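Side-chain contacts in cytochrome C-type biogenesis protein ccmF (Thermus thermophilus, PDB 6ZMQ), which acts as a membrane-bound heme lyase in cytochrome c maturation, binds heme b and probably also handles heme transport across the membrane: residues 444-447 / 448-452; 97-100 / 101-104; 378-381 / 382-386. All coordinates share one frame; numbering follows the deposited sequence.

How the contacts relate
All three are local contacts along or at the end of a helix, each joining two segments that follow directly in the chain. None closes a long loop. They come in series, with no nesting or crossing. Contact 2 (97-104) comes first, starting in the loop before helix 99-104; its Asp97 pairs with Arg559. Contact 3 (378-386) follows toward the C-terminal end of helix 362-384 and touches helices 266-284 and 402-422. Contact 1 (444-452) comes last, within helix 439-454, which packs on helix 460-484. The centres of contacts 1 and 3 are about 34 Å apart. Contact 2 lies across the centre of the chain from both, about 53 Å from contact 1 between centres.

Contact 1 (444-447 / 448-452); sequences LALA and LGTLF
Leu446 and Thr450 form one i to i+4 step of helix 439-454, with a threonine hydroxyl turned back to the backbone. Thr450 OG1 donates to Leu446 O at 3.3 Å. It comes from above the carbonyl plane, 40° out of it, and so misses the lone pairs. The amide Thr450 N bonds the same Leu446 O, but in the carbonyl plane. One residue therefore supplies two donors to one oxygen. The chi1 of Thr450, -54°, sets OG1 beside its own backbone N, facing the preceding turn. This is the intrahelical threonine bond familiar from membrane helices, and the segment is predicted to span the membrane. Plain helix bonds flank it: Leu448 N to Leu444 O at 2.7 Å, and Gly449 N to Ala445 O at 3.0 Å. Leu451 N bonds Ala447 O at 3.2 Å. The CG of Leu451 passes the same Ala447 O at 3.6 Å. Helix 460-484 packs against this helix: Leu446 and Thr450 both touch Phe464, and Ala445 touches Ala474. Leu444, Leu448 and Leu451 lie on the surface, Leu451 next to a bound dodecyl maltoside.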
ATOM      1  N   LEU A 444      17.224 -29.656  -5.957  1.00 52.37           N
ATOM      2  CA  LEU A 444      17.605 -30.034  -7.314  1.00 46.96           C
ATOM      3  C   LEU A 444      17.199 -28.960  -8.299  1.00 50.92           C
ATOM      4  O   LEU A 444      18.045 -28.469  -9.065  1.00 64.09           O
ATOM      5  CB  LEU A 444      16.979 -31.377  -7.692  1.00 44.38           C
ATOM      6  CG  LEU A 444      17.247 -31.846  -9.122  1.00 39.51           C
ATOM      7  CD1 LEU A 444      17.898 -33.219  -9.126  1.00 40.32           C
ATOM      8  CD2 LEU A 444      15.954 -31.875  -9.943  1.00 39.43           C
ATOM      9  N   ALA A 445      15.939 -28.497  -8.178  1.00 45.00           N
ATOM     10  CA  ALA A 445      15.447 -27.399  -9.002  1.00 37.43           C
ATOM     11  C   ALA A 445      16.243 -26.137  -8.733  1.00 53.67           C
ATOM     12  O   ALA A 445      16.716 -25.490  -9.685  1.00 79.04           O
ATOM     13  CB  ALA A 445      13.963 -27.165  -8.732  1.00 32.97           C
ATOM     14  N   LEU A 446      16.534 -25.896  -7.438  1.00 47.84           N
ATOM     15  CA  LEU A 446      17.345 -24.770  -6.994  1.00 46.50           C
ATOM     16  C   LEU A 446      18.724 -24.853  -7.623  1.00 63.96           C
ATOM     17  O   LEU A 446      19.126 -23.924  -8.349  1.00 84.37           O
ATOM     18  CB  LEU A 446      17.452 -24.784  -5.462  1.00 39.37           C
ATOM     19  CG  LEU A 446      17.502 -23.525  -4.576  1.00 33.21           C
ATOM     20  CD1 LEU A 446      17.567 -23.918  -3.083  1.00 31.93           C
ATOM     21  CD2 LEU A 446      18.616 -22.558  -4.919  1.00 37.76           C
ATOM     22  N   ALA A 447      19.331 -26.057  -7.554  1.00 49.46           N
ATOM     23  CA  ALA A 447      20.684 -26.250  -8.058  1.00 42.62           C
ATOM     24  C   ALA A 447      20.713 -26.108  -9.566  1.00 55.22           C
ATOM     25  O   ALA A 447      21.609 -25.423 -10.094  1.00 72.87           O
ATOM     26  CB  ALA A 447      21.233 -27.608  -7.627  1.00 41.94           C
ATOM     27  N   LEU A 448      19.623 -26.581 -10.225  1.00 54.91           N
ATOM     28  CA  LEU A 448      19.496 -26.510 -11.681  1.00 49.98           C
ATOM     29  C   LEU A 448      19.556 -25.075 -12.144  1.00 51.10           C
ATOM     30  O   LEU A 448      20.469 -24.731 -12.914  1.00 65.03           O
ATOM     31  CB  LEU A 448      18.182 -27.137 -12.157  1.00 48.62           C
ATOM     32  CG  LEU A 448      17.710 -26.708 -13.570  1.00 39.26           C
ATOM     33  CD1 LEU A 448      18.571 -27.216 -14.746  1.00 38.83           C
ATOM     34  CD2 LEU A 448      16.224 -26.962 -13.824  1.00 33.00           C
ATOM     35  N   GLY A 449      18.780 -24.215 -11.457  1.00 42.22           N
ATOM     36  CA  GLY A 449      18.624 -22.838 -11.884  1.00 46.99           C
ATOM     37  C   GLY A 449      19.924 -22.080 -11.796  1.00 54.28           C
ATOM     38  O   GLY A 449      20.303 -21.402 -12.761  1.00 74.20           O
ATOM     39  N   THR A 450      20.718 -22.390 -10.748  1.00 43.76           N
ATOM     40  CA  THR A 450      21.964 -21.668 -10.528  1.00 41.42           C
ATOM     41  C   THR A 450      22.968 -22.004 -11.620  1.00 61.90           C
ATOM     42  O   THR A 450      23.461 -21.093 -12.303  1.00 82.23           O
ATOM     43  CB  THR A 450      22.523 -21.978  -9.138  1.00 39.46           C
ATOM     44  OG1 THR A 450      21.513 -21.713  -8.158  1.00 44.50           O
ATOM     45  CG2 THR A 450      23.740 -21.113  -8.839  1.00 41.55           C
ATOM     46  N   LEU A 451      23.103 -23.301 -11.938  1.00 61.99           N
ATOM     47  CA  LEU A 451      24.045 -23.686 -12.981  1.00 54.30           C
ATOM     48  C   LEU A 451      23.502 -23.313 -14.349  1.00 56.00           C
ATOM     49  O   LEU A 451      24.272 -22.893 -15.226  1.00 56.53           O
ATOM     50  CB  LEU A 451      24.387 -25.175 -12.889  1.00 42.62           C
ATOM     51  CG  LEU A 451      24.935 -25.689 -11.549  1.00 46.71           C
ATOM     52  CD1 LEU A 451      25.391 -27.146 -11.658  1.00 50.80           C
ATOM     53  CD2 LEU A 451      26.074 -24.807 -11.038  1.00 49.26           C
ATOM     54  N   PHE A 452      22.163 -23.310 -14.490  1.00 55.15           N
ATOM     55  CA  PHE A 452      21.553 -22.921 -15.757  1.00 41.28           C
ATOM     56  C   PHE A 452      21.698 -21.427 -15.972  1.00 41.78           C
ATOM     57  O   PHE A 452      21.704 -20.950 -17.113  1.00 44.85           O
ATOM     58  CB  PHE A 452      20.086 -23.347 -15.788  1.00 40.92           C
ATOM     59  CG  PHE A 452      19.396 -23.089 -17.083  1.00 41.17           C
ATOM     60  CD1 PHE A 452      19.992 -23.424 -18.287  1.00 40.61           C
ATOM     61  CD2 PHE A 452      18.117 -22.541 -17.089  1.00 50.59           C
ATOM     62  CE1 PHE A 452      19.344 -23.186 -19.477  1.00 52.72           C
ATOM     63  CE2 PHE A 452      17.455 -22.307 -18.281  1.00 55.43           C
ATOM     64  CZ  PHE A 452      18.069 -22.632 -19.475  1.00 60.34           C
TER

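Contact 2 (97-100 / 101-104); sequences DPLW and VTLV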
ATOM      1  N   ASP A  97     -10.176  22.391 -13.718  1.00 83.35           N
ATOM      2  CA  ASP A  97     -11.367  22.271 -14.566  1.00 77.54           C
ATOM      3  C   ASP A  97     -12.026  20.890 -14.684  1.00 67.39           C
ATOM      4  O   ASP A  97     -13.233  20.810 -14.394  1.00 69.56           O
ATOM      5  CB  ASP A  97     -11.084  22.920 -15.925  1.00 82.01           C
ATOM      6  CG  ASP A  97     -11.447  24.381 -15.936  1.00 87.59           C
ATOM      7  OD1 ASP A  97     -12.659  24.677 -15.988  1.00 97.72           O
ATOM      8  OD2 ASP A  97     -10.531  25.226 -15.873  1.00 89.41           O
ATOM      9  N   PRO A  98     -11.348  19.793 -15.134  1.00 57.21           N
ATOM     10  CA  PRO A  98     -12.103  18.602 -15.596  1.00 61.01           C
ATOM     11  C   PRO A  98     -12.893  17.860 -14.520  1.00 71.07           C
ATOM     12  O   PRO A  98     -12.672  18.048 -13.321  1.00 84.16           O
ATOM     13  CB  PRO A  98     -11.008  17.693 -16.169  1.00 61.60           C
ATOM     14  CG  PRO A  98      -9.940  18.597 -16.554  1.00 55.92           C
ATOM     15  CD  PRO A  98      -9.910  19.581 -15.431  1.00 57.40           C
ATOM     16  N   LEU A  99     -13.852  17.038 -14.981  1.00 65.00           N
ATOM     17  CA  LEU A  99     -14.820  16.410 -14.083  1.00 47.79           C
ATOM     18  C   LEU A  99     -14.170  15.383 -13.163  1.00 47.95           C
ATOM     19  O   LEU A  99     -14.462  15.367 -11.961  1.00 58.59           O
ATOM     20  CB  LEU A  99     -15.961  15.771 -14.880  1.00 46.26           C
ATOM     21  CG  LEU A  99     -17.159  15.283 -14.049  1.00 55.60           C
ATOM     22  CD1 LEU A  99     -17.741  16.402 -13.196  1.00 62.25           C
ATOM     23  CD2 LEU A  99     -18.246  14.683 -14.931  1.00 52.92           C
ATOM     24  N   TRP A 100     -13.282  14.530 -13.700  1.00 65.34           N
ATOM     25  CA  TRP A 100     -12.658  13.494 -12.879  1.00 63.87           C
ATOM     26  C   TRP A 100     -11.698  14.067 -11.848  1.00 57.61           C
ATOM     27  O   TRP A 100     -11.501  13.448 -10.798  1.00 58.94           O
ATOM     28  CB  TRP A 100     -11.925  12.454 -13.746  1.00 61.20           C
ATOM     29  CG  TRP A 100     -10.570  12.866 -14.287  1.00 64.22           C
ATOM     30  CD1 TRP A 100     -10.318  13.467 -15.484  1.00 71.87           C
ATOM     31  CD2 TRP A 100      -9.294  12.689 -13.654  1.00 64.96           C
ATOM     32  NE1 TRP A 100      -8.968  13.682 -15.634  1.00 73.36           N
ATOM     33  CE2 TRP A 100      -8.319  13.220 -14.519  1.00 68.02           C
ATOM     34  CE3 TRP A 100      -8.886  12.152 -12.427  1.00 63.98           C
ATOM     35  CZ2 TRP A 100      -6.957  13.219 -14.206  1.00 68.76           C
ATOM     36  CZ3 TRP A 100      -7.536  12.156 -12.115  1.00 63.92           C
ATOM     37  CH2 TRP A 100      -6.589  12.684 -13.001  1.00 68.54           C
ATOM     38  N   VAL A 101     -11.119  15.238 -12.101  1.00 50.51           N
ATOM     39  CA  VAL A 101     -10.200  15.787 -11.116  1.00 45.22           C
ATOM     40  C   VAL A 101     -10.959  16.629 -10.095  1.00 48.21           C
ATOM     41  O   VAL A 101     -10.459  16.865  -8.999  1.00 52.47           O
ATOM     42  CB  VAL A 101      -9.044  16.575 -11.780  1.00 48.02           C
ATOM     43  CG1 VAL A 101      -9.466  17.979 -12.169  1.00 48.88           C
ATOM     44  CG2 VAL A 101      -7.770  16.564 -10.909  1.00 67.58           C
ATOM     45  N   THR A 102     -12.180  17.086 -10.413  1.00 47.88           N
ATOM     46  CA  THR A 102     -12.997  17.754  -9.402  1.00 49.48           C
ATOM     47  C   THR A 102     -13.593  16.778  -8.396  1.00 47.38           C
ATOM     48  O   THR A 102     -13.946  17.196  -7.288  1.00 49.45           O
ATOM     49  CB  THR A 102     -14.135  18.557 -10.041  1.00 54.61           C
ATOM     50  OG1 THR A 102     -14.793  17.762 -11.033  1.00 68.45           O
ATOM     51  CG2 THR A 102     -13.620  19.835 -10.662  1.00 50.00           C
ATOM     52  N   LEU A 103     -13.724  15.497  -8.750  1.00 44.52           N
ATOM     53  CA  LEU A 103     -14.211  14.519  -7.789  1.00 51.19           C
ATOM     54  C   LEU A 103     -13.087  13.873  -6.987  1.00 47.59           C
ATOM     55  O   LEU A 103     -13.370  13.221  -5.975  1.00 40.02           O
ATOM     56  CB  LEU A 103     -15.054  13.428  -8.473  1.00 52.14           C
ATOM     57  CG  LEU A 103     -16.309  13.864  -9.253  1.00 33.04           C
ATOM     58  CD1 LEU A 103     -16.450  13.120 -10.584  1.00 29.38           C
ATOM     59  CD2 LEU A 103     -17.587  13.764  -8.411  1.00 38.62           C
ATOM     60  N   VAL A 104     -11.832  14.028  -7.407  1.00 51.76           N
ATOM     61  CA  VAL A 104     -10.688  13.518  -6.660  1.00 47.42           C
ATOM     62  C   VAL A 104      -9.854  14.643  -6.056  1.00 40.33           C
ATOM     63  O   VAL A 104      -8.835  14.377  -5.406  1.00 51.13           O
ATOM     64  CB  VAL A 104      -9.825  12.586  -7.524  1.00 47.10           C
ATOM     65  CG1 VAL A 104     -10.690  11.512  -8.181  1.00 47.45           C
ATOM     66  CG2 VAL A 104      -9.030  13.369  -8.562  1.00 50.83           C
TER
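The indole of Trp100 carries Val101 on one face. Val101 CB stands 4.3 Å above the ring plane, over its centre. Val104 meets the ring obliquely. Its CG2 is 4.0 Å from Trp100 CZ3, on the six-membered ring. A chi1 of 78° puts Trp100 CG between its own backbone N and its carbonyl carbon. This torsion folds the indole back along the chain and brings the ring over the backbone N of Val101, the next residue. Gln181, from a loop, touches both Trp100 and Val101.

Thr102 carries the polar part. Its OG1 donates to Leu99 O at 2.6 Å, tilted 34° from the carbonyl plane. The hydroxyl proton is thus used within the turn, on Leu99 O. Leu103 N reaches the same oxygen, Leu99 O, at 3.3 Å from the same face of that plane. Two donors thus share one side of the carbonyl. The amide Thr102 N bonds Pro98 O at 3.1 Å. Thr102 is buried, and its side chain also touches His93.

Apolar pairs fill the rest. Pro98 CD and Val101 CG1 meet at 3.7 Å, their side chains crossing at a slant. Leu99 CG lies 4.1 Å from Leu103 CD1. Before the helix, Asp97 OD2 makes a salt bridge with Arg559, whose side chain also touches Pro98. The charge of Asp97 is thus paired with a distant part of the chain.

This is the N-terminal start of the short helix 99-104. Pro98 sits at the N-cap position, and its carbonyl accepts the first i to i+4 bond of the turn.

Contact 3 (378-381 / 382-386); sequences LVVV and LGTFY
Thr384 and Val380 meet through the threonine hydroxyl and the valine carbonyl, one turn apart. Thr384 OG1 bonds Val380 O at 3.0 Å, and Thr384 N bonds the same Val380 O at 2.9 Å. The two donors come from opposite faces of the carbonyl plane, tilted 32° and 28° from it. The oxygen is gripped from both sides by one residue. A chi1 of -75° points the hydroxyl back along the helix, anti to the Thr384 carbonyl carbon. A valine here has no hydroxyl, and one face of the Val380 carbonyl would probably be left without its donor.

Phe385 sits obliquely to the Val381 carbonyl: its CD2 is 3.9 Å from Val381 O. The same CD2 approaches Val381 CG1 at 4.4 Å, a loose apolar touch. The amide Phe385 N bonds Val381 O at 3.2 Å. Further back, Leu382 N bonds Leu378 O at 2.8 Å. Thr384 also touches Asn262 and Phe405, the latter on helix 402-422, while Val380 and Val381 rest on Ile266. Toward the C-terminal end of helix 362-384, the doubled bond probably keeps the hydroxyl's polarity within the helix, in a predicted transmembrane segment.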
ATOM      1  N   LEU A 378      12.314  -3.851  10.701  1.00 43.72           N
ATOM      2  CA  LEU A 378      13.213  -3.380  11.752  1.00 44.70           C
ATOM      3  C   LEU A 378      14.489  -2.777  11.175  1.00 63.34           C
ATOM      4  O   LEU A 378      14.954  -1.737  11.646  1.00 79.07           O
ATOM      5  CB  LEU A 378      13.554  -4.541  12.692  1.00 42.76           C
ATOM      6  CG  LEU A 378      14.457  -4.316  13.910  1.00 47.01           C
ATOM      7  CD1 LEU A 378      13.988  -3.096  14.715  1.00 51.68           C
ATOM      8  CD2 LEU A 378      14.571  -5.563  14.799  1.00 48.80           C
ATOM      9  N   VAL A 379      15.069  -3.413  10.149  1.00 60.85           N
ATOM     10  CA  VAL A 379      16.299  -2.894   9.545  1.00 55.68           C
ATOM     11  C   VAL A 379      16.020  -1.629   8.726  1.00 66.39           C
ATOM     12  O   VAL A 379      16.831  -0.693   8.736  1.00 78.51           O
ATOM     13  CB  VAL A 379      17.002  -4.006   8.728  1.00 42.16           C
ATOM     14  CG1 VAL A 379      18.168  -3.488   7.935  1.00 42.50           C
ATOM     15  CG2 VAL A 379      17.600  -5.037   9.668  1.00 41.79           C
ATOM     16  N   VAL A 380      14.854  -1.538   8.077  1.00 57.79           N
ATOM     17  CA  VAL A 380      14.517  -0.331   7.314  1.00 43.27           C
ATOM     18  C   VAL A 380      14.265   0.858   8.253  1.00 49.43           C
ATOM     19  O   VAL A 380      14.746   1.975   7.998  1.00 60.56           O
ATOM     20  CB  VAL A 380      13.323  -0.619   6.374  1.00 29.93           C
ATOM     21  CG1 VAL A 380      12.770   0.643   5.748  1.00 30.62           C
ATOM     22  CG2 VAL A 380      13.740  -1.577   5.264  1.00 30.19           C
ATOM     23  N   VAL A 381      13.593   0.618   9.388  1.00 49.18           N
ATOM     24  CA  VAL A 381      13.386   1.671  10.389  1.00 47.34           C
ATOM     25  C   VAL A 381      14.710   2.048  11.063  1.00 58.13           C
ATOM     26  O   VAL A 381      15.029   3.236  11.219  1.00 66.91           O
ATOM     27  CB  VAL A 381      12.317   1.227  11.409  1.00 37.59           C
ATOM     28  CG1 VAL A 381      12.438   1.971  12.744  1.00 41.34           C
ATOM     29  CG2 VAL A 381      10.908   1.395  10.828  1.00 39.87           C
ATOM     30  N   LEU A 382      15.528   1.042  11.414  1.00 61.01           N
ATOM     31  CA  LEU A 382      16.816   1.269  12.062  1.00 66.55           C
ATOM     32  C   LEU A 382      17.827   1.917  11.121  1.00 74.18           C
ATOM     33  O   LEU A 382      18.792   2.517  11.591  1.00 79.82           O
ATOM     34  CB  LEU A 382      17.351  -0.062  12.616  1.00 61.10           C
ATOM     35  CG  LEU A 382      18.546  -0.213  13.576  1.00 58.05           C
ATOM     36  CD1 LEU A 382      18.297  -1.394  14.500  1.00 59.25           C
ATOM     37  CD2 LEU A 382      19.849  -0.456  12.820  1.00 56.42           C
ATOM     38  N   GLY A 383      17.641   1.780   9.807  1.00 70.86           N
ATOM     39  CA  GLY A 383      18.525   2.441   8.861  1.00 71.82           C
ATOM     40  C   GLY A 383      18.085   3.854   8.529  1.00 64.33           C
ATOM     41  O   GLY A 383      18.921   4.724   8.263  1.00 70.07           O
ATOM     42  N   THR A 384      16.761   4.074   8.453  1.00 62.87           N
ATOM     43  CA  THR A 384      16.197   5.403   8.198  1.00 63.29           C
ATOM     44  C   THR A 384      16.596   6.410   9.280  1.00 72.03           C
ATOM     45  O   THR A 384      16.982   7.547   8.976  1.00 75.19           O
ATOM     46  CB  THR A 384      14.669   5.288   8.070  1.00 54.10           C
ATOM     47  OG1 THR A 384      14.336   4.718   6.796  1.00 56.61           O
ATOM     48  CG2 THR A 384      13.958   6.643   8.191  1.00 41.38           C
ATOM     49  N   PHE A 385      16.579   5.988  10.542  1.00 71.21           N
ATOM     50  CA  PHE A 385      16.867   6.877  11.658  1.00 73.50           C
ATOM     51  C   PHE A 385      18.329   6.817  12.089  1.00 76.66           C
ATOM     52  O   PHE A 385      18.719   7.530  13.018  1.00 78.89           O
ATOM     53  CB  PHE A 385      15.953   6.537  12.839  1.00 71.85           C
ATOM     54  CG  PHE A 385      14.496   6.862  12.601  1.00 70.06           C
ATOM     55  CD1 PHE A 385      14.117   7.836  11.679  1.00 64.95           C
ATOM     56  CD2 PHE A 385      13.505   6.164  13.280  1.00 78.44           C
ATOM     57  CE1 PHE A 385      12.777   8.121  11.461  1.00 67.89           C
ATOM     58  CE2 PHE A 385      12.164   6.442  13.064  1.00 81.97           C
ATOM     59  CZ  PHE A 385      11.801   7.422  12.153  1.00 79.15           C
ATOM     60  N   TYR A 386      19.137   5.984  11.431  1.00 77.31           N
ATOM     61  CA  TYR A 386      20.563   5.906  11.749  1.00 86.48           C
ATOM     62  C   TYR A 386      21.343   7.170  11.377  1.00 91.50           C
ATOM     63  O   TYR A 386      22.314   7.471  12.088  1.00 96.29           O
ATOM     64  CB  TYR A 386      21.154   4.638  11.105  1.00 89.11           C
ATOM     65  CG  TYR A 386      22.653   4.529  10.968  1.00 86.29           C
ATOM     66  CD1 TYR A 386      23.458   4.392  12.095  1.00 86.11           C
ATOM     67  CD2 TYR A 386      23.257   4.470   9.715  1.00 88.71           C
ATOM     68  CE1 TYR A 386      24.833   4.251  11.984  1.00 96.89           C
ATOM     69  CE2 TYR A 386      24.633   4.328   9.590  1.00 93.81           C
ATOM     70  CZ  TYR A 386      25.415   4.221  10.730  1.00 96.48           C
ATOM     71  OH  TYR A 386      26.779   4.080  10.619  1.00 98.44           O
TER